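Local coordinates for probable protein phosphatase 2C 50 (Oryza sativa subsp. japonica, PDB 5ZCG) that probably removes phosphate groups from serine and threonine residues of other proteins, as a magnesium-dependent phosphatase of the PP2C family, at residues Glu74-Val79 and Ala146-Val151. The protein carries 5 engineered substitutions. Numbering follows the deposited sequence.
Sequences ERIHVV and AVVALV
I76 touches A146 with CD1 and V148 with CG2, and this small contact is one piece of the helix-on-sheet packing in the PP2C alpha-beta-beta-alpha sandwich, a worked example of how a branched side chain can meet two like-facing residues of a strand. Helix 67-91 supplies the isoleucine; strand 143-151, which pairs with strands 53-63 and 155-161, supplies the floor. A146 and V148 lie two residues apart, so their CB atoms both point toward the helix, while V147 between them points away.

No hydrogen bond crosses between the segments, and the 94 Å² they bury is apolar and modest, with the nearest CA atoms, those of I76 and V148, still 9.0 Å apart. Neighbours complete the layer: F60 of strand 53-63 and V114 of helix 99-118 also touch I76, while F111 and F107 of that second helix lie against A146 and V148 respectively. Away from the sheet, R75 ties the two helices together through a salt bridge from its NH2 to OE1 of E117.

The division of labour follows from the first torsion of I76. CG1 stands beside the backbone N and anti to the carbonyl carbon (chi1 -78°), and the chain then runs on extended (chi2 -171°), so that CD1 reaches A146 end-on, methyl to methyl, 4.0 Å from its CB. The two branches thus touch different residues, the longer one reaching the smaller side chain. The shorter branch, CG2 of I76, lies anti to the backbone N and passes alongside CG1 of V148 at 4.3 Å, flank to flank, a looser and more oblique touch than the end-on one of CD1.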
loop_
_atom_site.group_PDB
_atom_site.type_symbol
_atom_site.label_atom_id
_atom_site.label_comp_id
_atom_site.label_asym_id
_atom_site.label_seq_id
_atom_site.Cartn_x
_atom_site.Cartn_y
_atom_site.Cartn_z
ATOM N N GLU A 74 3.862 -9.174 10.913
ATOM C CA GLU A 74 3.755 -10.448 11.617
ATOM C C GLU A 74 4.029 -11.667 10.739
ATOM O O GLU A 74 4.422 -12.714 11.267
ATOM C CB GLU A 74 2.364 -10.593 12.250
ATOM C CG GLU A 74 1.994 -9.456 13.196
ATOM C CD GLU A 74 2.618 -9.609 14.576
ATOM O OE1 GLU A 74 2.410 -8.720 15.428
ATOM O OE2 GLU A 74 3.318 -10.618 14.808
ATOM N N ARG A 75 3.850 -11.566 9.421
ATOM C CA ARG A 75 3.843 -12.751 8.568
ATOM C C ARG A 75 5.002 -12.862 7.588
ATOM O O ARG A 75 5.346 -13.986 7.205
ATOM C CB ARG A 75 2.535 -12.822 7.771
ATOM C CG ARG A 75 1.394 -13.471 8.533
ATOM C CD ARG A 75 1.728 -14.901 8.928
ATOM N NE ARG A 75 1.586 -15.829 7.814
ATOM C CZ ARG A 75 1.726 -17.146 7.924
ATOM N NH1 ARG A 75 2.012 -17.683 9.102
ATOM N NH2 ARG A 75 1.580 -17.927 6.861
ATOM N N ILE A 76 5.564 -11.749 7.105
ATOM C CA ILE A 76 6.545 -11.866 6.031
ATOM C C ILE A 76 7.749 -12.673 6.494
ATOM O O ILE A 76 8.242 -13.540 5.765
ATOM C CB ILE A 76 6.964 -10.486 5.501
ATOM C CG1 ILE A 76 5.886 -9.936 4.568
ATOM C CG2 ILE A 76 8.296 -10.598 4.763
ATOM C CD1 ILE A 76 6.297 -8.682 3.839
ATOM N N HIS A 77 8.245 -12.408 7.706
ATOM C CA HIS A 77 9.448 -13.110 8.141
ATOM C C HIS A 77 9.183 -14.595 8.347
ATOM O O HIS A 77 10.065 -15.415 8.079
ATOM C CB HIS A 77 10.030 -12.481 9.412
ATOM C CG HIS A 77 9.236 -12.738 10.654
ATOM N ND1 HIS A 77 8.241 -11.888 11.091
ATOM C CD2 HIS A 77 9.318 -13.727 11.574
ATOM C CE1 HIS A 77 7.731 -12.353 12.217
ATOM N NE2 HIS A 77 8.365 -13.469 12.531
ATOM N N VAL A 78 7.967 -14.962 8.764
ATOM C CA VAL A 78 7.626 -16.370 8.954
ATOM C C VAL A 78 7.545 -17.084 7.609
ATOM O O VAL A 78 8.128 -18.167 7.416
ATOM C CB VAL A 78 6.296 -16.492 9.722
ATOM C CG1 VAL A 78 5.907 -17.970 9.910
ATOM C CG2 VAL A 78 6.362 -15.757 11.056
ATOM N N VAL A 79 6.840 -16.473 6.651
ATOM C CA VAL A 79 6.714 -17.070 5.325
ATOM C C VAL A 79 8.078 -17.165 4.656
ATOM O O VAL A 79 8.410 -18.183 4.034
ATOM C CB VAL A 79 5.706 -16.279 4.468
ATOM C CG1 VAL A 79 5.706 -16.783 3.030
ATOM C CG2 VAL A 79 4.310 -16.392 5.061
ATOM N N ALA A 146 6.276 -2.817 1.300
ATOM C CA ALA A 146 7.094 -3.802 1.994
ATOM C C ALA A 146 8.512 -3.628 1.481
ATOM O O ALA A 146 8.794 -3.960 0.328
ATOM C CB ALA A 146 6.585 -5.225 1.751
ATOM N N VAL A 147 9.398 -3.097 2.313
ATOM C CA VAL A 147 10.816 -3.070 1.991
ATOM C C VAL A 147 11.518 -3.887 3.066
ATOM O O VAL A 147 11.410 -3.580 4.260
ATOM C CB VAL A 147 11.372 -1.634 1.882
ATOM C CG1 VAL A 147 11.141 -0.827 3.153
ATOM C CG2 VAL A 147 12.847 -1.654 1.500
ATOM N N VAL A 148 12.166 -4.974 2.655
ATOM C CA VAL A 148 12.792 -5.873 3.611
ATOM C C VAL A 148 14.246 -6.084 3.224
ATOM O O VAL A 148 14.617 -6.067 2.045
ATOM C CB VAL A 148 12.045 -7.227 3.733
ATOM C CG1 VAL A 148 10.529 -7.006 3.836
ATOM C CG2 VAL A 148 12.387 -8.153 2.580
ATOM N N ALA A 149 15.069 -6.266 4.248
ATOM C CA ALA A 149 16.493 -6.518 4.114
ATOM C C ALA A 149 16.836 -7.732 4.960
ATOM O O ALA A 149 16.667 -7.717 6.185
ATOM C CB ALA A 149 17.315 -5.304 4.549
ATOM N N LEU A 150 17.278 -8.789 4.297
ATOM C CA LEU A 150 17.908 -9.918 4.951
ATOM C C LEU A 150 19.382 -9.588 5.121
ATOM O O LEU A 150 20.060 -9.229 4.155
ATOM C CB LEU A 150 17.715 -11.185 4.114
ATOM C CG LEU A 150 18.391 -12.483 4.552
ATOM C CD1 LEU A 150 17.519 -13.656 4.129
ATOM C CD2 LEU A 150 19.782 -12.601 3.953
ATOM N N VAL A 151 19.869 -9.682 6.349
ATOM C CA VAL A 151 21.244 -9.349 6.678
ATOM C C VAL A 151 21.911 -10.604 7.217
ATOM O O VAL A 151 21.385 -11.252 8.128
ATOM C CB VAL A 151 21.329 -8.203 7.703
ATOM C CG1 VAL A 151 22.775 -7.930 8.058
ATOM C CG2 VAL A 151 20.633 -6.947 7.166
#